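PDB 3GLD: pilin from Streptococcus pyogenes serotype M1, which builds the shaft of the pilus, stacking head to tail through intermolecular isopeptide bonds so that the bacteria can adhere to host cells, aggregate and form biofilms. Local coordinates for residues 21-27 with 151-157; 100-104 with 117-121. The protein carries 2 engineered substitutions. All blocks are in the same frame, centred on the assembly; numbering follows the deposited sequence.

Interaction 1 (21-27 with 151-157); sequences VTKNLDL and IQFKNSL
Strands 21-27 and 151-157 run parallel and in step, Val21 opposite Ile151 down to Leu27 opposite Leu157, CA atoms 4.6 to 5.1 Å apart. Their axes approach to 4.5 Å and cross at -30°. Both backbones are extended (phi about -80 to -130°, psi about 100 to 160°). The even residues of 21-27 make the ladder: Thr22 N-Ile151 O, Asn24 N-Phe153 O and Asp26 N-Asn155 O are each 2.8 Å, while Phe153 N-Thr22 O (2.8 Å) and Leu157 N-Asp26 O (2.7 Å) return; Asn155 N-Asn24 O is weak at 3.2 Å.

The face with Val21, Lys23 and Leu25 looks into the core. Val21 CG1 abuts the ring edge of Phe153 (m) at CD2, 3.9 Å. Lys23, bent as t-p-t-p, drops into the hollow between Phe153 and Asn155: its CE rides 3.2 Å from Asn155 ND2. Leu25 CD1 fills the next notch, 4.0 Å from both Asn155 CB and Leu157 CB; Leu27 CD2 closes the row, 3.8 Å from Leu157 CD2. On the other face Asp26 OD1 reaches Lys154 NZ in a long salt bridge (3.8 Å).

An early strand parallel to the domain's last, lysine beside asparagine on the core side, matches the intramolecular isopeptide-containing, immunoglobulin-like domains of Gram-positive pilins. Here that cross-link is unmade: Lys23 NZ donates to Asn24 O (3.0 Å), and Asp116 N holds Asn155 OD1. Lys23 NZ and Asn155 ND2, 3.5 Å apart, are two donors and do not hydrogen-bond; Lys23 NZ stands 3.7 Å from Asn155 CG, the carbon it would join, so the pair is poised but unbonded.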
# COMPACT_ATOMS: atom_id res chain seq x y z
N VAL A 21 -1.42 6.15 18.20
CA VAL A 21 -0.53 5.97 17.05
C VAL A 21 -1.30 6.28 15.78
O VAL A 21 -2.41 5.78 15.59
CB VAL A 21 0.02 4.53 16.97
CG1 VAL A 21 0.86 4.34 15.70
CG2 VAL A 21 0.85 4.21 18.19
N THR A 22 -0.74 7.12 14.92
CA THR A 22 -1.40 7.46 13.65
C THR A 22 -0.65 6.78 12.52
O THR A 22 0.58 6.87 12.42
CB THR A 22 -1.47 8.98 13.39
OG1 THR A 22 -2.25 9.60 14.41
CG2 THR A 22 -2.12 9.28 12.05
N LYS A 23 -1.40 6.09 11.67
CA LYS A 23 -0.81 5.42 10.51
C LYS A 23 -1.37 6.03 9.23
O LYS A 23 -2.58 6.19 9.09
CB LYS A 23 -1.07 3.91 10.57
CG LYS A 23 -0.56 3.08 9.38
CD LYS A 23 0.93 3.32 9.09
CE LYS A 23 1.47 2.33 8.11
NZ LYS A 23 0.77 2.39 6.78
N ASN A 24 -0.47 6.42 8.33
CA ASN A 24 -0.84 6.91 7.02
C ASN A 24 -0.25 5.98 5.95
O ASN A 24 0.80 5.37 6.16
CB ASN A 24 -0.33 8.34 6.82
CG ASN A 24 -1.16 9.39 7.57
OD1 ASN A 24 -0.63 10.16 8.37
ND2 ASN A 24 -2.46 9.43 7.30
N LEU A 25 -0.94 5.86 4.82
CA LEU A 25 -0.39 5.10 3.71
C LEU A 25 -0.26 6.03 2.51
O LEU A 25 -1.25 6.46 1.92
CB LEU A 25 -1.28 3.90 3.40
CG LEU A 25 -0.85 2.85 2.37
CD1 LEU A 25 0.35 2.04 2.85
CD2 LEU A 25 -2.03 1.93 2.07
N ASP A 26 0.98 6.35 2.17
CA ASP A 26 1.28 7.18 1.02
C ASP A 26 1.17 6.32 -0.24
O ASP A 26 1.66 5.20 -0.25
CB ASP A 26 2.70 7.74 1.14
CG ASP A 26 2.76 9.23 0.95
OD1 ASP A 26 2.05 9.97 1.67
OD2 ASP A 26 3.52 9.68 0.06
N LEU A 27 0.51 6.84 -1.28
CA LEU A 27 0.34 6.11 -2.54
C LEU A 27 1.20 6.68 -3.67
O LEU A 27 1.09 7.86 -4.01
CB LEU A 27 -1.14 6.10 -2.95
CG LEU A 27 -2.21 5.89 -1.86
CD1 LEU A 27 -3.61 6.14 -2.42
CD2 LEU A 27 -2.12 4.48 -1.26
N ILE A 151 3.03 10.34 17.52
CA ILE A 151 3.52 9.07 17.02
C ILE A 151 2.76 8.81 15.71
O ILE A 151 1.55 8.53 15.70
CB ILE A 151 3.31 7.91 18.04
CG1 ILE A 151 3.81 8.30 19.45
CG2 ILE A 151 3.98 6.63 17.54
CD1 ILE A 151 5.23 8.88 19.51
N GLN A 152 3.49 8.95 14.61
CA GLN A 152 2.94 8.79 13.27
C GLN A 152 3.89 7.90 12.47
O GLN A 152 5.11 8.03 12.59
CB GLN A 152 2.77 10.15 12.59
CG GLN A 152 1.42 10.80 12.86
CD GLN A 152 1.41 12.32 12.74
OE1 GLN A 152 2.32 12.92 12.15
NE2 GLN A 152 0.38 12.95 13.31
N PHE A 153 3.30 7.00 11.70
CA PHE A 153 4.04 6.14 10.78
C PHE A 153 3.45 6.26 9.36
O PHE A 153 2.23 6.30 9.18
CB PHE A 153 3.99 4.69 11.26
CG PHE A 153 4.83 4.42 12.48
CD1 PHE A 153 6.20 4.22 12.37
CD2 PHE A 153 4.25 4.35 13.75
CE1 PHE A 153 7.00 3.95 13.50
CE2 PHE A 153 5.02 4.07 14.87
CZ PHE A 153 6.40 3.88 14.75
N LYS A 154 4.32 6.32 8.35
CA LYS A 154 3.87 6.50 6.96
C LYS A 154 4.54 5.47 6.07
O LYS A 154 5.69 5.65 5.69
CB LYS A 154 4.17 7.93 6.47
CG LYS A 154 3.56 8.27 5.09
CD LYS A 154 3.50 9.77 4.78
CE LYS A 154 4.87 10.33 4.40
NZ LYS A 154 4.78 11.68 3.74
N ASN A 155 3.85 4.37 5.80
CA ASN A 155 4.31 3.41 4.81
C ASN A 155 3.95 3.89 3.40
O ASN A 155 3.04 4.72 3.23
CB ASN A 155 3.72 2.03 5.06
CG ASN A 155 4.25 1.38 6.32
OD1 ASN A 155 5.26 1.81 6.91
ND2 ASN A 155 3.57 0.32 6.75
N SER A 156 4.68 3.40 2.39
CA SER A 156 4.40 3.76 0.98
C SER A 156 3.90 2.55 0.21
O SER A 156 4.51 1.48 0.24
CB SER A 156 5.62 4.38 0.28
OG SER A 156 5.23 4.93 -0.98
N LEU A 157 2.75 2.71 -0.44
CA LEU A 157 2.21 1.65 -1.28
C LEU A 157 2.57 1.95 -2.74
O LEU A 157 2.13 2.95 -3.32
CB LEU A 157 0.69 1.56 -1.13
CG LEU A 157 -0.02 0.55 -2.03
CD1 LEU A 157 0.33 -0.89 -1.67
CD2 LEU A 157 -1.53 0.80 -1.96
O HOH W 1 -0.71 10.33 16.32

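Interaction 2 (100-104 with 117-121). Engineered in segment 100-104: Ala104 (natural residue Glu).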
# COMPACT_ATOMS: atom_id res chain seq x y z
N TYR A 100 10.31 4.38 26.83
CA TYR A 100 9.95 3.29 25.95
C TYR A 100 10.42 3.60 24.53
O TYR A 100 10.73 4.75 24.21
CB TYR A 100 8.44 3.10 25.89
CG TYR A 100 7.76 2.72 27.18
CD1 TYR A 100 7.42 3.69 28.13
CD2 TYR A 100 7.46 1.39 27.45
CE1 TYR A 100 6.80 3.35 29.33
CE2 TYR A 100 6.84 1.03 28.63
CZ TYR A 100 6.51 2.02 29.57
OH TYR A 100 5.87 1.68 30.74
N LYS A 101 10.41 2.59 23.67
CA LYS A 101 10.64 2.78 22.24
C LYS A 101 9.45 2.21 21.50
O LYS A 101 8.98 1.12 21.83
CB LYS A 101 11.92 2.08 21.79
CG LYS A 101 13.18 2.62 22.43
CD LYS A 101 14.36 2.56 21.45
CE LYS A 101 15.62 3.12 22.11
NZ LYS A 101 16.87 2.50 21.60
N VAL A 102 8.97 2.95 20.51
CA VAL A 102 7.84 2.54 19.69
C VAL A 102 8.31 2.37 18.24
O VAL A 102 8.91 3.29 17.67
CB VAL A 102 6.72 3.59 19.72
CG1 VAL A 102 5.59 3.22 18.73
CG2 VAL A 102 6.16 3.71 21.14
N THR A 103 8.04 1.19 17.68
CA THR A 103 8.45 0.85 16.30
C THR A 103 7.28 0.22 15.52
O THR A 103 6.29 -0.23 16.11
CB THR A 103 9.66 -0.11 16.26
OG1 THR A 103 9.39 -1.27 17.07
CG2 THR A 103 10.95 0.58 16.76
N ALA A 104 7.39 0.24 14.19
CA ALA A 104 6.42 -0.43 13.33
C ALA A 104 6.99 -1.78 12.97
O ALA A 104 8.13 -1.87 12.49
CB ALA A 104 6.17 0.39 12.07
N THR A 117 10.70 2.99 8.81
CA THR A 117 11.73 2.49 9.72
C THR A 117 11.86 3.33 10.99
O THR A 117 12.66 3.00 11.88
CB THR A 117 13.12 2.36 9.02
OG1 THR A 117 13.49 3.61 8.43
CG2 THR A 117 13.08 1.27 7.93
N THR A 118 11.06 4.40 11.07
CA THR A 118 11.12 5.33 12.22
C THR A 118 11.03 4.62 13.57
O THR A 118 10.27 3.67 13.76
CB THR A 118 10.06 6.45 12.10
OG1 THR A 118 10.19 7.09 10.82
CG2 THR A 118 10.23 7.50 13.19
N SER A 119 11.84 5.09 14.51
CA SER A 119 11.79 4.61 15.88
C SER A 119 11.51 5.82 16.74
O SER A 119 12.17 6.86 16.59
CB SER A 119 13.11 3.96 16.28
OG SER A 119 13.00 3.28 17.53
N TYR A 120 10.51 5.71 17.61
CA TYR A 120 10.19 6.78 18.52
C TYR A 120 10.65 6.47 19.94
O TYR A 120 10.52 5.34 20.42
CB TYR A 120 8.70 7.05 18.53
CG TYR A 120 8.16 7.71 17.28
CD1 TYR A 120 7.64 6.95 16.23
CD2 TYR A 120 8.12 9.10 17.17
CE1 TYR A 120 7.11 7.57 15.09
CE2 TYR A 120 7.62 9.72 16.05
CZ TYR A 120 7.11 8.96 15.01
OH TYR A 120 6.61 9.61 13.92
N THR A 121 11.20 7.47 20.62
CA THR A 121 11.43 7.35 22.04
C THR A 121 10.21 7.96 22.71
O THR A 121 9.76 9.05 22.33
CB THR A 121 12.73 8.01 22.48
OG1 THR A 121 13.82 7.40 21.77
CG2 THR A 121 12.96 7.82 23.99
O HOH W 2 9.51 1.30 12.70
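Val102 lays its side chain beside that of Tyr120, CB to CB 4.2 Å, on the inward face of two antiparallel strands in the sandwich of the N-terminal, immunoglobulin-like domain. These two residues form a hydrogen-bonded pair: Val102 N to Tyr120 O and Tyr120 N to Val102 O are both 2.9 Å, the second almost perfectly straight. Lys101 with Thr121 is the neighbouring non-hydrogen-bonded pair, CA atoms 4.6 Å apart, and there Lys101 CA comes within 3.1 Å of Tyr120 O in a CA-H...O contact. The strand axes approach to 4.6 Å at 159°.

The inward side chains also meet the facing sheet. Tyr120 sets its ring edge-to-face with Phe153, and its OH is hydrogen-bonded to Gln152 O; Val102 touches Ile151 and Phe153. On the outward face Thr103 CG2 rests 3.5 Å from Ser119 OG.

At the far end the strands splay, Ala104 and Thr117 having their CA atoms 7.1 Å apart. Ala104 is engineered; the native glutamate at this site promotes formation of the Lys23-Asn155 isopeptide, and the methyl group that stands in for it carries no carboxylate to do so. A water bridges the widened end, accepting from Ala104 N at 2.8 Å and donating to Thr118 O at 2.7 Å.

Interaction 2 is nested in the loop that interaction 1 closes: 21-27, then 100-104 and 117-121, and finally 151-157 back beside the first strand. Their centres lie 13 Å apart, in two different sheets of the N-terminal domain that face each other across its core. Tyr120 ties them together, its OH 2.6 Å from Gln152 O, a probable hydrogen bond, and its CD1 3.6 Å from Phe153 CZ. The isopeptide site therefore draws on both sheets: the lysine and asparagine come from interaction 1, the glutamate position from interaction 2, with Ala104 CB 6.1 Å from Asn155 CG. Losing that glutamate is consistent with the unjoined pair.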